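Kojibiose phosphorylase (Gut metagenome, PDB 6W0P) belongs to glycoside hydrolase family 65 and combines a beta-sandwich N-terminal domain with a helical central catalytic domain and a small C-terminal domain. Local coordinates at residues A[97-103]-A[128-133]; A[169-173]-A[246-250]. All blocks are in the same frame, centred on the assembly; numbering follows the deposited sequence.

Interaction 1: residues A[97-103]-A[128-133]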
loop_
_atom_site.group_PDB
_atom_site.type_symbol
_atom_site.label_atom_id
_atom_site.label_comp_id
_atom_site.label_asym_id
_atom_site.label_seq_id
_atom_site.Cartn_x
_atom_site.Cartn_y
_atom_site.Cartn_z
ATOM N N ILE A 97 28.100 16.109 -38.697
ATOM C CA ILE A 97 29.217 17.039 -38.341
ATOM C C ILE A 97 29.624 17.814 -39.600
ATOM O O ILE A 97 29.854 17.187 -40.638
ATOM C CB ILE A 97 30.398 16.277 -37.710
ATOM C CG1 ILE A 97 29.935 15.377 -36.562
ATOM C CG2 ILE A 97 31.503 17.234 -37.266
ATOM C CD1 ILE A 97 29.578 13.976 -37.000
ATOM N N HIS A 98 29.664 19.137 -39.483
ATOM C CA HIS A 98 30.211 20.082 -40.487
ATOM C C HIS A 98 31.388 20.839 -39.861
ATOM O O HIS A 98 31.150 21.615 -38.928
ATOM C CB HIS A 98 29.126 21.060 -40.928
ATOM C CG HIS A 98 29.554 22.047 -41.960
ATOM N ND1 HIS A 98 29.359 23.408 -41.800
ATOM C CD2 HIS A 98 30.133 21.883 -43.167
ATOM C CE1 HIS A 98 29.769 24.031 -42.883
ATOM N NE2 HIS A 98 30.259 23.120 -43.731
ATOM N N GLU A 99 32.613 20.620 -40.328
ATOM C CA GLU A 99 33.776 21.414 -39.843
ATOM C C GLU A 99 33.758 21.442 -38.308
ATOM O O GLU A 99 33.755 22.544 -37.683
ATOM C CB GLU A 99 33.678 22.817 -40.443
ATOM C CG GLU A 99 33.676 22.790 -41.955
ATOM C CD GLU A 99 33.463 24.136 -42.611
ATOM O OE1 GLU A 99 33.149 25.106 -41.889
ATOM O OE2 GLU A 99 33.616 24.205 -43.843
ATOM N N ASP A 100 33.668 20.259 -37.716
ATOM C CA ASP A 100 33.758 20.034 -36.243
ATOM C C ASP A 100 32.549 20.595 -35.464
ATOM O O ASP A 100 32.517 20.327 -34.243
ATOM C CB ASP A 100 35.093 20.542 -35.691
ATOM C CG ASP A 100 36.040 19.386 -35.412
ATOM O OD1 ASP A 100 37.133 19.341 -36.049
ATOM O OD2 ASP A 100 35.662 18.521 -34.585
ATOM N N GLU A 101 31.579 21.273 -36.114
ATOM C CA GLU A 101 30.264 21.637 -35.503
ATOM C C GLU A 101 29.288 20.476 -35.714
ATOM O O GLU A 101 29.077 20.089 -36.889
ATOM C CB GLU A 101 29.707 22.932 -36.094
ATOM C CG GLU A 101 28.333 23.282 -35.560
ATOM C CD GLU A 101 27.673 24.489 -36.206
ATOM O OE1 GLU A 101 26.498 24.748 -35.874
ATOM O OE2 GLU A 101 28.328 25.164 -37.040
ATOM N N GLU A 102 28.769 19.902 -34.625
ATOM C CA GLU A 102 27.796 18.778 -34.688
ATOM C C GLU A 102 26.380 19.354 -34.810
ATOM O O GLU A 102 26.043 20.273 -34.045
ATOM C CB GLU A 102 27.860 17.825 -33.493
ATOM C CG GLU A 102 27.034 16.567 -33.753
ATOM C CD GLU A 102 26.992 15.503 -32.667
ATOM O OE1 GLU A 102 27.736 15.645 -31.660
ATOM O OE2 GLU A 102 26.237 14.514 -32.844
ATOM N N LEU A 103 25.580 18.817 -35.722
ATOM C CA LEU A 103 24.136 19.166 -35.815
ATOM C C LEU A 103 23.425 18.748 -34.515
ATOM O O LEU A 103 23.430 17.547 -34.164
ATOM C CB LEU A 103 23.512 18.499 -37.043
ATOM C CG LEU A 103 22.038 18.815 -37.292
ATOM C CD1 LEU A 103 21.806 20.296 -37.532
ATOM C CD2 LEU A 103 21.527 18.022 -38.476
ATOM N N PHE A 128 14.713 21.275 -42.243
ATOM C CA PHE A 128 15.241 22.505 -41.602
ATOM C C PHE A 128 16.516 22.929 -42.329
ATOM O O PHE A 128 17.142 22.099 -43.030
ATOM C CB PHE A 128 15.442 22.274 -40.102
ATOM C CG PHE A 128 16.254 21.045 -39.795
ATOM C CD1 PHE A 128 17.628 21.109 -39.729
ATOM C CD2 PHE A 128 15.643 19.819 -39.610
ATOM C CE1 PHE A 128 18.377 19.972 -39.485
ATOM C CE2 PHE A 128 16.392 18.681 -39.365
ATOM C CZ PHE A 128 17.760 18.756 -39.318
ATOM N N THR A 129 16.873 24.206 -42.212
ATOM C CA THR A 129 18.135 24.727 -42.787
ATOM C C THR A 129 19.118 25.013 -41.645
ATOM O O THR A 129 18.814 25.835 -40.767
ATOM C CB THR A 129 17.885 25.898 -43.737
ATOM O OG1 THR A 129 16.983 25.432 -44.750
ATOM C CG2 THR A 129 19.168 26.403 -44.360
ATOM N N TRP A 130 20.245 24.311 -41.674
ATOM C CA TRP A 130 21.375 24.431 -40.721
ATOM C C TRP A 130 22.273 25.579 -41.178
ATOM O O TRP A 130 22.835 25.474 -42.295
ATOM C CB TRP A 130 22.134 23.105 -40.690
ATOM C CG TRP A 130 23.188 22.993 -39.643
ATOM C CD1 TRP A 130 23.371 23.773 -38.536
ATOM C CD2 TRP A 130 24.192 21.977 -39.591
ATOM N NE1 TRP A 130 24.432 23.314 -37.806
ATOM C CE2 TRP A 130 24.953 22.211 -38.428
ATOM C CE3 TRP A 130 24.514 20.896 -40.416
ATOM C CZ2 TRP A 130 26.026 21.396 -38.071
ATOM C CZ3 TRP A 130 25.585 20.099 -40.069
ATOM C CH2 TRP A 130 26.327 20.346 -38.912
ATOM N N LEU A 131 22.361 26.639 -40.370
ATOM C CA LEU A 131 23.294 27.770 -40.578
ATOM C C LEU A 131 24.569 27.447 -39.793
ATOM O O LEU A 131 24.615 27.672 -38.592
ATOM C CB LEU A 131 22.624 29.074 -40.138
ATOM C CG LEU A 131 21.155 29.236 -40.543
ATOM C CD1 LEU A 131 20.650 30.625 -40.170
ATOM C CD2 LEU A 131 20.942 28.982 -42.028
ATOM N N THR A 132 25.532 26.829 -40.473
ATOM C CA THR A 132 26.810 26.338 -39.907
ATOM C C THR A 132 27.966 26.993 -40.670
ATOM O O THR A 132 28.143 26.674 -41.873
ATOM C CB THR A 132 26.890 24.805 -39.936
ATOM O OG1 THR A 132 28.266 24.454 -39.733
ATOM C CG2 THR A 132 26.339 24.201 -41.214
ATOM N N ASN A 133 28.702 27.873 -39.971
ATOM C CA ASN A 133 29.842 28.685 -40.475
ATOM C C ASN A 133 29.363 29.505 -41.674
ATOM O O ASN A 133 28.535 30.424 -41.465
ATOM C CB ASN A 133 31.074 27.813 -40.727
ATOM C CG ASN A 133 31.649 27.286 -39.432
ATOM O OD1 ASN A 133 31.444 27.890 -38.380
ATOM N ND2 ASN A 133 32.331 26.158 -39.486
#

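Interaction 2: residues A[169-173]-A[246-250]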
loop_
_atom_site.group_PDB
_atom_site.type_symbol
_atom_site.label_atom_id
_atom_site.label_comp_id
_atom_site.label_asym_id
_atom_site.label_seq_id
_atom_site.Cartn_x
_atom_site.Cartn_y
_atom_site.Cartn_z
ATOM N N LEU A 169 28.458 12.123 -42.060
ATOM C CA LEU A 169 27.187 11.492 -41.644
ATOM C C LEU A 169 27.525 10.131 -41.055
ATOM O O LEU A 169 28.301 9.396 -41.712
ATOM C CB LEU A 169 26.274 11.371 -42.862
ATOM C CG LEU A 169 25.016 10.527 -42.685
ATOM C CD1 LEU A 169 24.028 11.169 -41.721
ATOM C CD2 LEU A 169 24.367 10.304 -44.023
ATOM N N GLU A 170 27.033 9.863 -39.842
ATOM C CA GLU A 170 27.105 8.541 -39.168
ATOM C C GLU A 170 25.677 7.977 -39.071
ATOM O O GLU A 170 24.823 8.688 -38.553
ATOM C CB GLU A 170 27.726 8.670 -37.777
ATOM C CG GLU A 170 29.136 9.242 -37.773
ATOM C CD GLU A 170 29.786 9.404 -36.400
ATOM O OE1 GLU A 170 29.126 9.113 -35.376
ATOM O OE2 GLU A 170 30.946 9.840 -36.349
ATOM N N LEU A 171 25.446 6.761 -39.567
ATOM C CA LEU A 171 24.222 5.972 -39.302
ATOM C C LEU A 171 24.519 4.960 -38.188
ATOM O O LEU A 171 25.480 4.164 -38.333
ATOM C CB LEU A 171 23.746 5.263 -40.577
ATOM C CG LEU A 171 23.568 6.121 -41.827
ATOM C CD1 LEU A 171 22.872 5.310 -42.902
ATOM C CD2 LEU A 171 22.792 7.394 -41.535
ATOM N N HIS A 172 23.691 4.979 -37.138
ATOM C CA HIS A 172 23.832 4.114 -35.940
ATOM C C HIS A 172 22.657 3.132 -35.831
ATOM O O HIS A 172 21.503 3.535 -36.109
ATOM C CB HIS A 172 23.912 4.974 -34.681
ATOM C CG HIS A 172 25.084 5.890 -34.593
ATOM N ND1 HIS A 172 25.794 6.055 -33.418
ATOM C CD2 HIS A 172 25.641 6.727 -35.491
ATOM C CE1 HIS A 172 26.742 6.949 -33.602
ATOM N NE2 HIS A 172 26.673 7.369 -34.864
ATOM N N LEU A 173 22.944 1.893 -35.427
ATOM C CA LEU A 173 22.023 1.049 -34.629
ATOM C C LEU A 173 22.566 1.041 -33.201
ATOM O O LEU A 173 23.708 0.577 -33.011
ATOM C CB LEU A 173 21.951 -0.373 -35.193
ATOM C CG LEU A 173 21.731 -0.482 -36.696
ATOM C CD1 LEU A 173 21.749 -1.940 -37.109
ATOM C CD2 LEU A 173 20.422 0.180 -37.120
ATOM N N THR A 246 21.381 12.533 -51.411
ATOM C CA THR A 246 20.428 11.720 -50.612
ATOM C C THR A 246 21.079 10.374 -50.352
ATOM O O THR A 246 21.763 9.925 -51.226
ATOM C CB THR A 246 19.062 11.494 -51.285
ATOM O OG1 THR A 246 19.202 10.600 -52.391
ATOM C CG2 THR A 246 18.431 12.760 -51.808
ATOM N N ILE A 247 20.783 9.769 -49.210
ATOM C CA ILE A 247 21.088 8.349 -48.893
ATOM C C ILE A 247 19.806 7.727 -48.321
ATOM O O ILE A 247 19.059 8.449 -47.628
ATOM C CB ILE A 247 22.288 8.274 -47.932
ATOM C CG1 ILE A 247 22.681 6.836 -47.600
ATOM C CG2 ILE A 247 22.050 9.080 -46.672
ATOM C CD1 ILE A 247 24.009 6.736 -46.854
ATOM N N THR A 248 19.549 6.452 -48.622
ATOM C CA THR A 248 18.421 5.679 -48.044
ATOM C C THR A 248 18.978 4.592 -47.129
ATOM O O THR A 248 19.831 3.822 -47.595
ATOM C CB THR A 248 17.544 5.090 -49.149
ATOM O OG1 THR A 248 17.174 6.212 -49.943
ATOM C CG2 THR A 248 16.338 4.353 -48.613
ATOM N N ARG A 249 18.529 4.571 -45.876
ATOM C CA ARG A 249 18.788 3.482 -44.908
ATOM C C ARG A 249 17.596 2.514 -44.872
ATOM O O ARG A 249 16.462 2.970 -44.566
ATOM C CB ARG A 249 19.008 4.049 -43.507
ATOM C CG ARG A 249 19.632 3.036 -42.567
ATOM C CD ARG A 249 19.157 3.174 -41.144
ATOM N NE ARG A 249 19.407 4.492 -40.573
ATOM C CZ ARG A 249 20.092 4.722 -39.465
ATOM N NH1 ARG A 249 20.660 3.724 -38.821
ATOM N NH2 ARG A 249 20.192 5.949 -38.980
ATOM N N TYR A 250 17.867 1.234 -45.144
ATOM C CA TYR A 250 16.947 0.087 -44.949
ATOM C C TYR A 250 17.295 -0.585 -43.623
ATOM O O TYR A 250 18.495 -0.871 -43.383
ATOM C CB TYR A 250 17.066 -0.891 -46.115
ATOM C CG TYR A 250 16.818 -0.243 -47.452
ATOM C CD1 TYR A 250 17.847 0.380 -48.130
ATOM C CD2 TYR A 250 15.554 -0.215 -48.029
ATOM C CE1 TYR A 250 17.642 0.985 -49.361
ATOM C CE2 TYR A 250 15.327 0.410 -49.252
ATOM C CZ TYR A 250 16.381 1.007 -49.928
ATOM O OH TYR A 250 16.241 1.611 -51.143
#

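Interaction 1: residues A[97-103]-A[128-133]
A type I' beta turn from His-98 to Glu-101 closes a tight beta hairpin in the N-terminal beta-sandwich domain. Its side chains meet those of strand 123-132 from the other sheet. His-98 and Glu-101 both have chi1 t and reach across. Glu-101 is extended, with chi1 and chi2 both t, so its carboxylate spans two partners. Glu-101 OE1 accepts from Trp-130 NE1 (3.2 Å), and Glu-101 OE2 accepts from Thr-132 OG1 (2.8 Å). Thr-132 OG1 in turn accepts from His-98 ND1 at 2.6 Å, while His-98 NE2 bonds to Thr-165. The t rotamer of Trp-130 brings its indole against the hairpin, between His-98 and Leu-103. The edge of His-98 points at the six-membered ring of Trp-130 in a T-shaped pair, with planes at 67°. Leu-103 CD1 makes a CH-pi contact over the five-membered ring, and Leu-103 CD2 touches Phe-128 CE1 at 3.8 Å. At the exposed end, Asn-133 ND2, just after the strand, donates to Glu-99 OE1 in the turn at 2.7 Å.

Interaction 2: residues A[169-173]-A[246-250]
Strands 169-173 and 246-250 face each other from two different sheets. Their short axes run nearly parallel, at 9°, and come within 10.1 Å. This is too far for backbone pairing, so side chains fill the gap. In the second segment, Ile-247 is the first residue to take part. Its CA-to-CB bond points toward the other strand, and Ile-247 CG2 meets Leu-169 CD2 at 3.7 Å. Ile-247 CD1 lies more loosely against Leu-171 CD1, at 4.4 Å. Thr-248 turns away from the contact, and its backbone N bonds to Asn-218. The CA-to-CB bond of Arg-249 again points toward strand 169-173, and this residue has the largest area covered by the other segment. Its guanidinium lies with one face over Leu-171, whose CB is 3.9 Å from CZ of Arg-249. At the guanidinium edge, Arg-249 NH1 donates to the backbone O of His-172 at 2.8 Å. Leu-173 CD2 lies 3.9 Å from Arg-249 NH1. The rest of the charged end is satisfied too: NE bonds to the side chain of Gln-155, and NH2 to the backbone O of Lys-93. A buried arginine is thus held by polar partners between apolar neighbours. Such face-to-face packing of two antiparallel sheets is typical of a beta sandwich, here that of the family 65 N-terminal domain.

Both contacts join the same two antiparallel sheets of the N-terminal domain. The smaller sheet supplies strands 94-98, 101-102 and 165-174. The larger one supplies strands 123-132 and 245-256. Strands 94-98 and 165-174 are neighbours, so interactions 1 and 2 sit side by side, with centres about 17 Å apart and nearest atoms about 4 Å apart. They come in series along the chain: interaction 1 closes before interaction 2 opens. Interaction 1 is partly buried and involves the hairpin of strands 94-98 and 101-102. Interaction 2 is fully buried between the sheets. Both therefore belong to the sheet interface, interaction 1 at one edge of the smaller sheet and interaction 2 further inside.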